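Mannan endo-1,4-beta-mannosidase (Cryptopygus antarcticus, PDB 4OOU) hydrolyses internal beta-1,4-mannosidic linkages in mannans, galactomannans and glucomannans, releasing mainly mannobiose and mannotriose from mannotetraose and mannopentaose. Local coordinates at residues E21-G33 with N297-L309. Numbering follows the deposited sequence.
Sequences EFLKASGSNFYYG and NRWAYNVNDKPLL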
ATOM      1  N   GLU A  21     -11.124 -16.453  -9.078  1.00 50.54           N
ATOM      2  CA  GLU A  21      -9.708 -16.219  -8.820  1.00 47.43           C
ATOM      3  C   GLU A  21      -9.421 -14.821  -8.265  1.00 46.43           C
ATOM      4  O   GLU A  21      -9.977 -13.822  -8.736  1.00 47.36           O
ATOM      5  CB  GLU A  21      -8.909 -16.452 -10.096  1.00 48.24           C
ATOM      6  CG  GLU A  21      -8.683 -17.921 -10.415  1.00 52.00           C
ATOM      7  CD  GLU A  21      -7.843 -18.565  -9.332  1.00 59.70           C
ATOM      8  OE1 GLU A  21      -6.742 -18.001  -9.040  1.00 61.79           O
ATOM      9  OE2 GLU A  21      -8.303 -19.586  -8.754  1.00 56.36           O
ATOM     10  N   PHE A  22      -8.560 -14.774  -7.248  1.00 43.48           N
ATOM     11  CA  PHE A  22      -8.061 -13.534  -6.681  1.00 40.80           C
ATOM     12  C   PHE A  22      -6.568 -13.522  -6.864  1.00 36.79           C
ATOM     13  O   PHE A  22      -5.983 -14.531  -7.182  1.00 33.67           O
ATOM     14  CB  PHE A  22      -8.394 -13.440  -5.193  1.00 42.59           C
ATOM     15  CG  PHE A  22      -9.866 -13.522  -4.906  1.00 45.02           C
ATOM     16  CD1 PHE A  22     -10.507 -14.774  -4.804  1.00 47.42           C
ATOM     17  CD2 PHE A  22     -10.626 -12.363  -4.765  1.00 42.67           C
ATOM     18  CE1 PHE A  22     -11.877 -14.861  -4.562  1.00 44.57           C
ATOM     19  CE2 PHE A  22     -11.987 -12.440  -4.536  1.00 41.32           C
ATOM     20  CZ  PHE A  22     -12.612 -13.689  -4.426  1.00 44.94           C
ATOM     21  N   LEU A  23      -5.968 -12.355  -6.698  1.00 35.92           N
ATOM     22  CA  LEU A  23      -4.503 -12.219  -6.678  1.00 37.34           C
ATOM     23  C   LEU A  23      -3.986 -12.891  -5.419  1.00 36.32           C
ATOM     24  O   LEU A  23      -4.477 -12.586  -4.340  1.00 34.12           O
ATOM     25  CB  LEU A  23      -4.133 -10.727  -6.645  1.00 36.41           C
ATOM     26  CG  LEU A  23      -2.890 -10.150  -7.317  1.00 37.19           C
ATOM     27  CD1 LEU A  23      -1.969  -9.468  -6.306  1.00 38.12           C
ATOM     28  CD2 LEU A  23      -2.160 -11.143  -8.182  1.00 35.81           C
ATOM     29  N   LYS A  24      -3.031 -13.810  -5.554  1.00 39.63           N
ATOM     30  CA  LYS A  24      -2.402 -14.475  -4.397  1.00 42.01           C
ATOM     31  C   LYS A  24      -0.958 -14.004  -4.338  1.00 41.99           C
ATOM     32  O   LYS A  24      -0.487 -13.347  -5.267  1.00 44.27           O
ATOM     33  CB  LYS A  24      -2.434 -16.001  -4.512  1.00 46.02           C
ATOM     34  CG  LYS A  24      -3.693 -16.542  -5.183  1.00 52.22           C
ATOM     35  CD  LYS A  24      -3.732 -18.068  -5.275  1.00 60.27           C
ATOM     36  CE  LYS A  24      -4.684 -18.685  -4.245  1.00 67.09           C
ATOM     37  NZ  LYS A  24      -4.816 -20.156  -4.433  1.00 68.55           N
ATOM     38  N   ALA A  25      -0.300 -14.295  -3.222  1.00 38.68           N
ATOM     39  CA  ALA A  25       1.113 -14.103  -3.054  1.00 39.84           C
ATOM     40  C   ALA A  25       1.663 -15.415  -2.561  1.00 40.08           C
ATOM     41  O   ALA A  25       1.177 -15.923  -1.575  1.00 37.46           O
ATOM     42  CB  ALA A  25       1.405 -13.027  -2.027  1.00 39.51           C
ATOM     43  N   SER A  26       2.694 -15.920  -3.236  1.00 41.69           N
ATOM     44  CA  SER A  26       3.312 -17.209  -2.919  1.00 42.58           C
ATOM     45  C   SER A  26       4.804 -17.162  -3.264  1.00 36.35           C
ATOM     46  O   SER A  26       5.205 -16.767  -4.363  1.00 34.94           O
ATOM     47  CB  SER A  26       2.577 -18.367  -3.663  1.00 44.43           C
ATOM     48  OG  SER A  26       3.385 -19.530  -3.828  1.00 41.39           O
ATOM     49  N   GLY A  27       5.620 -17.607  -2.328  1.00 33.18           N
ATOM     50  CA  GLY A  27       7.046 -17.331  -2.387  1.00 33.62           C
ATOM     51  C   GLY A  27       7.309 -15.882  -2.789  1.00 31.33           C
ATOM     52  O   GLY A  27       6.728 -14.946  -2.246  1.00 25.77           O
ATOM     53  N   SER A  28       8.153 -15.730  -3.792  1.00 34.06           N
ATOM     54  CA  SER A  28       8.572 -14.421  -4.294  1.00 37.11           C
ATOM     55  C   SER A  28       7.547 -13.677  -5.175  1.00 36.93           C
ATOM     56  O   SER A  28       7.776 -12.509  -5.585  1.00 35.15           O
ATOM     57  CB  SER A  28       9.826 -14.664  -5.116  1.00 38.05           C
ATOM     58  OG  SER A  28      10.720 -15.444  -4.352  1.00 39.05           O
ATOM     59  N   ASN A  29       6.422 -14.312  -5.477  1.00 35.16           N
ATOM     60  CA  ASN A  29       5.581 -13.777  -6.550  1.00 38.60           C
ATOM     61  C   ASN A  29       4.094 -13.566  -6.246  1.00 36.39           C
ATOM     62  O   ASN A  29       3.474 -14.258  -5.443  1.00 34.51           O
ATOM     63  CB  ASN A  29       5.670 -14.661  -7.809  1.00 40.38           C
ATOM     64  CG  ASN A  29       7.078 -14.812  -8.354  1.00 44.82           C
ATOM     65  OD1 ASN A  29       7.819 -13.848  -8.572  1.00 42.60           O
ATOM     66  ND2 ASN A  29       7.435 -16.056  -8.623  1.00 48.11           N
ATOM     67  N   PHE A  30       3.522 -12.610  -6.964  1.00 36.35           N
ATOM     68  CA  PHE A  30       2.097 -12.534  -7.084  1.00 35.84           C
ATOM     69  C   PHE A  30       1.660 -13.554  -8.114  1.00 36.62           C
ATOM     70  O   PHE A  30       2.371 -13.777  -9.085  1.00 39.25           O
ATOM     71  CB  PHE A  30       1.678 -11.157  -7.539  1.00 34.38           C
ATOM     72  CG  PHE A  30       1.969 -10.093  -6.548  1.00 34.02           C
ATOM     73  CD1 PHE A  30       1.381 -10.131  -5.309  1.00 32.55           C
ATOM     74  CD2 PHE A  30       2.826  -9.042  -6.858  1.00 33.87           C
ATOM     75  CE1 PHE A  30       1.616  -9.127  -4.406  1.00 32.85           C
ATOM     76  CE2 PHE A  30       3.085  -8.052  -5.941  1.00 31.34           C
ATOM     77  CZ  PHE A  30       2.470  -8.084  -4.722  1.00 31.44           C
ATOM     78  N   TYR A  31       0.508 -14.190  -7.893  1.00 37.10           N
ATOM     79  CA  TYR A  31      -0.093 -15.041  -8.921  1.00 37.72           C
ATOM     80  C   TYR A  31      -1.538 -14.657  -9.136  1.00 33.63           C
ATOM     81  O   TYR A  31      -2.240 -14.324  -8.203  1.00 34.08           O
ATOM     82  CB  TYR A  31      -0.002 -16.512  -8.526  1.00 42.40           C
ATOM     83  CG  TYR A  31       1.393 -17.034  -8.469  1.00 43.68           C
ATOM     84  CD1 TYR A  31       1.989 -17.587  -9.581  1.00 47.50           C
ATOM     85  CD2 TYR A  31       2.133 -16.956  -7.301  1.00 49.71           C
ATOM     86  CE1 TYR A  31       3.304 -18.047  -9.535  1.00 51.24           C
ATOM     87  CE2 TYR A  31       3.439 -17.432  -7.235  1.00 49.43           C
ATOM     88  CZ  TYR A  31       4.020 -17.973  -8.357  1.00 49.31           C
ATOM     89  OH  TYR A  31       5.307 -18.453  -8.286  1.00 52.98           O
ATOM     90  N   TYR A  32      -1.972 -14.664 -10.376  1.00 36.04           N
ATOM     91  CA  TYR A  32      -3.388 -14.617 -10.675  1.00 38.62           C
ATOM     92  C   TYR A  32      -3.739 -15.687 -11.700  1.00 37.50           C
ATOM     93  O   TYR A  32      -3.266 -15.674 -12.833  1.00 34.50           O
ATOM     94  CB  TYR A  32      -3.831 -13.251 -11.196  1.00 39.95           C
ATOM     95  CG  TYR A  32      -5.340 -13.193 -11.317  1.00 43.43           C
ATOM     96  CD1 TYR A  32      -6.107 -12.865 -10.228  1.00 44.04           C
ATOM     97  CD2 TYR A  32      -5.997 -13.535 -12.503  1.00 47.70           C
ATOM     98  CE1 TYR A  32      -7.487 -12.842 -10.299  1.00 47.02           C
ATOM     99  CE2 TYR A  32      -7.390 -13.518 -12.588  1.00 47.71           C
ATOM    100  CZ  TYR A  32      -8.138 -13.168 -11.472  1.00 49.01           C
ATOM    101  OH  TYR A  32      -9.539 -13.136 -11.479  1.00 47.44           O
ATOM    102  N   GLY A  33      -4.608 -16.597 -11.311  1.00 41.06           N
ATOM    103  CA  GLY A  33      -5.138 -17.577 -12.269  1.00 42.17           C
ATOM    104  C   GLY A  33      -4.081 -18.563 -12.704  1.00 44.08           C
ATOM    105  O   GLY A  33      -4.100 -19.050 -13.834  1.00 44.74           O
ATOM    106  N   ASN A 297      19.110  -4.925  -6.982  1.00 46.53           N
ATOM    107  CA  ASN A 297      18.204  -6.044  -7.289  1.00 46.98           C
ATOM    108  C   ASN A 297      17.129  -6.161  -6.240  1.00 44.22           C
ATOM    109  O   ASN A 297      17.402  -5.897  -5.083  1.00 49.66           O
ATOM    110  CB  ASN A 297      18.970  -7.359  -7.100  1.00 52.05           C
ATOM    111  CG  ASN A 297      19.414  -7.989  -8.375  1.00 56.76           C
ATOM    112  OD1 ASN A 297      19.165  -7.491  -9.472  1.00 68.48           O
ATOM    113  ND2 ASN A 297      20.089  -9.116  -8.238  1.00 55.38           N
ATOM    114  N   ARG A 298      15.967  -6.700  -6.560  1.00 41.76           N
ATOM    115  CA  ARG A 298      15.080  -7.141  -5.469  1.00 42.10           C
ATOM    116  C   ARG A 298      15.735  -8.238  -4.627  1.00 39.48           C
ATOM    117  O   ARG A 298      15.446  -8.406  -3.445  1.00 46.12           O
ATOM    118  CB  ARG A 298      13.763  -7.709  -5.977  1.00 43.01           C
ATOM    119  CG  ARG A 298      13.855  -9.210  -6.148  1.00 45.98           C
ATOM    120  CD  ARG A 298      12.557  -9.909  -5.921  1.00 43.12           C
ATOM    121  NE  ARG A 298      12.335 -10.191  -4.539  1.00 39.77           N
ATOM    122  CZ  ARG A 298      11.296 -10.908  -4.155  1.00 43.63           C
ATOM    123  NH1 ARG A 298      10.483 -11.376  -5.066  1.00 40.88           N
ATOM    124  NH2 ARG A 298      11.056 -11.151  -2.873  1.00 47.84           N
ATOM    125  N   TRP A 299      16.577  -9.029  -5.262  1.00 38.95           N
ATOM    126  CA  TRP A 299      17.165 -10.203  -4.633  1.00 36.51           C
ATOM    127  C   TRP A 299      18.161  -9.737  -3.596  1.00 37.02           C
ATOM    128  O   TRP A 299      18.304 -10.347  -2.531  1.00 34.44           O
ATOM    129  CB  TRP A 299      17.842 -11.051  -5.694  1.00 35.72           C
ATOM    130  CG  TRP A 299      16.929 -11.332  -6.896  1.00 36.75           C
ATOM    131  CD1 TRP A 299      17.065 -10.845  -8.161  1.00 36.00           C
ATOM    132  CD2 TRP A 299      15.731 -12.119  -6.900  1.00 35.45           C
ATOM    133  NE1 TRP A 299      16.052 -11.290  -8.953  1.00 35.71           N
ATOM    134  CE2 TRP A 299      15.220 -12.086  -8.207  1.00 35.59           C
ATOM    135  CE3 TRP A 299      15.054 -12.857  -5.929  1.00 35.14           C
ATOM    136  CZ2 TRP A 299      14.053 -12.752  -8.572  1.00 34.60           C
ATOM    137  CZ3 TRP A 299      13.888 -13.542  -6.298  1.00 38.83           C
ATOM    138  CH2 TRP A 299      13.398 -13.476  -7.608  1.00 35.16           C
ATOM    139  N   ALA A 300      18.823  -8.622  -3.915  1.00 34.41           N
ATOM    140  CA  ALA A 300      19.722  -7.957  -2.987  1.00 33.59           C
ATOM    141  C   ALA A 300      19.051  -7.740  -1.641  1.00 34.92           C
ATOM    142  O   ALA A 300      19.715  -7.775  -0.613  1.00 38.11           O
ATOM    143  CB  ALA A 300      20.200  -6.620  -3.559  1.00 33.06           C
ATOM    144  N   TYR A 301      17.736  -7.513  -1.611  1.00 34.38           N
ATOM    145  CA  TYR A 301      17.116  -7.224  -0.324  1.00 36.17           C
ATOM    146  C   TYR A 301      16.918  -8.508   0.511  1.00 38.70           C
ATOM    147  O   TYR A 301      16.501  -8.442   1.658  1.00 41.51           O
ATOM    148  CB  TYR A 301      15.831  -6.415  -0.489  1.00 32.81           C
ATOM    149  CG  TYR A 301      16.071  -5.024  -1.023  1.00 30.86           C
ATOM    150  CD1 TYR A 301      16.845  -4.120  -0.339  1.00 29.25           C
ATOM    151  CD2 TYR A 301      15.534  -4.624  -2.220  1.00 31.04           C
ATOM    152  CE1 TYR A 301      17.093  -2.847  -0.827  1.00 28.11           C
ATOM    153  CE2 TYR A 301      15.764  -3.349  -2.715  1.00 32.66           C
ATOM    154  CZ  TYR A 301      16.561  -2.460  -2.009  1.00 31.12           C
ATOM    155  OH  TYR A 301      16.776  -1.180  -2.523  1.00 28.45           O
ATOM    156  N   ASN A 302      17.290  -9.653  -0.059  1.00 40.71           N
ATOM    157  CA  ASN A 302      17.198 -10.958   0.612  1.00 41.14           C
ATOM    158  C   ASN A 302      15.854 -11.070   1.315  1.00 37.37           C
ATOM    159  O   ASN A 302      15.774 -11.142   2.532  1.00 36.45           O
ATOM    160  CB  ASN A 302      18.370 -11.193   1.576  1.00 39.17           C
ATOM    161  CG  ASN A 302      18.417 -12.639   2.122  1.00 42.81           C
ATOM    162  OD1 ASN A 302      19.063 -12.925   3.135  1.00 46.86           O
ATOM    163  ND2 ASN A 302      17.726 -13.546   1.459  1.00 41.58           N
ATOM    164  N   VAL A 303      14.792 -11.023   0.528  1.00 37.91           N
ATOM    165  CA  VAL A 303      13.446 -10.920   1.097  1.00 35.71           C
ATOM    166  C   VAL A 303      12.424 -11.758   0.262  1.00 35.01           C
ATOM    167  O   VAL A 303      11.233 -11.449   0.161  1.00 32.56           O
ATOM    168  CB  VAL A 303      13.135  -9.426   1.227  1.00 34.92           C
ATOM    169  CG1 VAL A 303      12.404  -8.869   0.005  1.00 36.36           C
ATOM    170  CG2 VAL A 303      12.423  -9.151   2.509  1.00 35.44           C
ATOM    171  N   ASN A 304      12.932 -12.880  -0.240  1.00 33.89           N
ATOM    172  CA  ASN A 304      12.335 -13.650  -1.292  1.00 35.69           C
ATOM    173  C   ASN A 304      11.211 -14.553  -0.783  1.00 39.39           C
ATOM    174  O   ASN A 304      10.510 -15.133  -1.594  1.00 36.51           O
ATOM    175  CB  ASN A 304      13.406 -14.494  -2.011  1.00 37.99           C
ATOM    176  CG  ASN A 304      14.688 -13.705  -2.373  1.00 37.43           C
ATOM    177  OD1 ASN A 304      14.785 -12.455  -2.301  1.00 43.51           O
ATOM    178  ND2 ASN A 304      15.680 -14.451  -2.775  1.00 37.30           N
ATOM    179  N   ASP A 305      11.065 -14.673   0.548  1.00 40.90           N
ATOM    180  CA  ASP A 305       9.874 -15.267   1.208  1.00 42.81           C
ATOM    181  C   ASP A 305       8.539 -14.611   0.750  1.00 43.19           C
ATOM    182  O   ASP A 305       7.469 -15.268   0.731  1.00 38.60           O
ATOM    183  CB  ASP A 305       9.992 -15.214   2.776  1.00 43.05           C
ATOM    184  CG  ASP A 305      10.639 -13.903   3.297  1.00 43.84           C
ATOM    185  OD1 ASP A 305      11.681 -13.529   2.722  1.00 41.41           O
ATOM    186  OD2 ASP A 305      10.128 -13.244   4.251  1.00 43.41           O
ATOM    187  N   LYS A 306       8.601 -13.316   0.417  1.00 42.49           N
ATOM    188  CA  LYS A 306       7.391 -12.549   0.040  1.00 41.31           C
ATOM    189  C   LYS A 306       7.691 -11.739  -1.184  1.00 38.82           C
ATOM    190  O   LYS A 306       8.846 -11.369  -1.391  1.00 42.32           O
ATOM    191  CB  LYS A 306       6.967 -11.579   1.145  1.00 39.62           C
ATOM    192  CG  LYS A 306       6.659 -12.211   2.502  1.00 40.26           C
ATOM    193  CD  LYS A 306       6.257 -11.134   3.498  1.00 41.06           C
ATOM    194  CE  LYS A 306       6.245 -11.637   4.928  1.00 44.57           C
ATOM    195  NZ  LYS A 306       5.184 -12.689   5.095  1.00 46.69           N
ATOM    196  N   PRO A 307       6.660 -11.428  -1.990  1.00 35.26           N
ATOM    197  CA  PRO A 307       6.795 -10.477  -3.089  1.00 33.09           C
ATOM    198  C   PRO A 307       7.211  -9.113  -2.556  1.00 35.28           C
ATOM    199  O   PRO A 307       6.965  -8.827  -1.389  1.00 38.03           O
ATOM    200  CB  PRO A 307       5.391 -10.401  -3.677  1.00 35.01           C
ATOM    201  CG  PRO A 307       4.634 -11.559  -3.122  1.00 35.43           C
ATOM    202  CD  PRO A 307       5.267 -11.835  -1.798  1.00 35.69           C
ATOM    203  N   LEU A 308       7.885  -8.319  -3.390  1.00 35.47           N
ATOM    204  CA  LEU A 308       8.300  -6.944  -3.075  1.00 34.15           C
ATOM    205  C   LEU A 308       7.837  -5.978  -4.190  1.00 35.91           C
ATOM    206  O   LEU A 308       8.064  -6.208  -5.388  1.00 35.50           O
ATOM    207  CB  LEU A 308       9.813  -6.864  -2.940  1.00 32.41           C
ATOM    208  CG  LEU A 308      10.385  -5.474  -2.745  1.00 31.42           C
ATOM    209  CD1 LEU A 308       9.854  -4.856  -1.480  1.00 30.70           C
ATOM    210  CD2 LEU A 308      11.895  -5.581  -2.657  1.00 33.09           C
ATOM    211  N   LEU A 309       7.162  -4.919  -3.770  1.00 35.33           N
ATOM    212  CA  LEU A 309       6.464  -4.030  -4.654  1.00 34.40           C
ATOM    213  C   LEU A 309       7.212  -2.751  -4.485  1.00 34.31           C
ATOM    214  O   LEU A 309       7.503  -2.363  -3.350  1.00 36.36           O
ATOM    215  CB  LEU A 309       5.032  -3.835  -4.137  1.00 34.90           C
ATOM    216  CG  LEU A 309       3.806  -3.286  -4.907  1.00 35.18           C
ATOM    217  CD1 LEU A 309       2.938  -2.349  -4.072  1.00 31.84           C
ATOM    218  CD2 LEU A 309       4.145  -2.618  -6.229  1.00 35.84           C
TER
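Pro307 sets CB over one face of the Phe30 ring, 4.0 Å from the ring centroid and 13° off the normal, a CH-pi contact for which proline offers a compact, rigid apolar edge. CG of the same pyrrolidine meets the Ala25 methyl, CG to CB 3.7 Å, a small apolar surface pointing toward the proline. Phe30 leans beside its own N, bringing its ring under Pro307 CB, and also meets Phe276 edge-to-face.

Polar bonds gather at Ser28. Its short side chain places OG 2.8 Å from Asn304 O, giving a hydrogen bond on a lone pair of that carbonyl. Ser28 O accepts from Arg298 NH1 at 3.0 Å, in the guanidinium plane, with a bent N-H...O angle of 139°. The arginine bends at chi2 and chi3, and its NH2 donates to Lys306 O (2.7 Å), so one flat group ties the hairpin to the loop before Pro307. Arg298 CG lies 3.5 Å above the plane of the Trp299 indole, over its centre.

Gly27, with phi 43°, and Ser28 form the corners of a type II' turn from Ser26 to Asn29, which suits glycine at its first corner. It closes the N-terminal beta hairpin, packed here against the loop entering strand 308-313 of the family 5 TIM barrel, at the strand's N-terminal end and away from the substrate sites; Glu312, the probable nucleophile, lies near its other end.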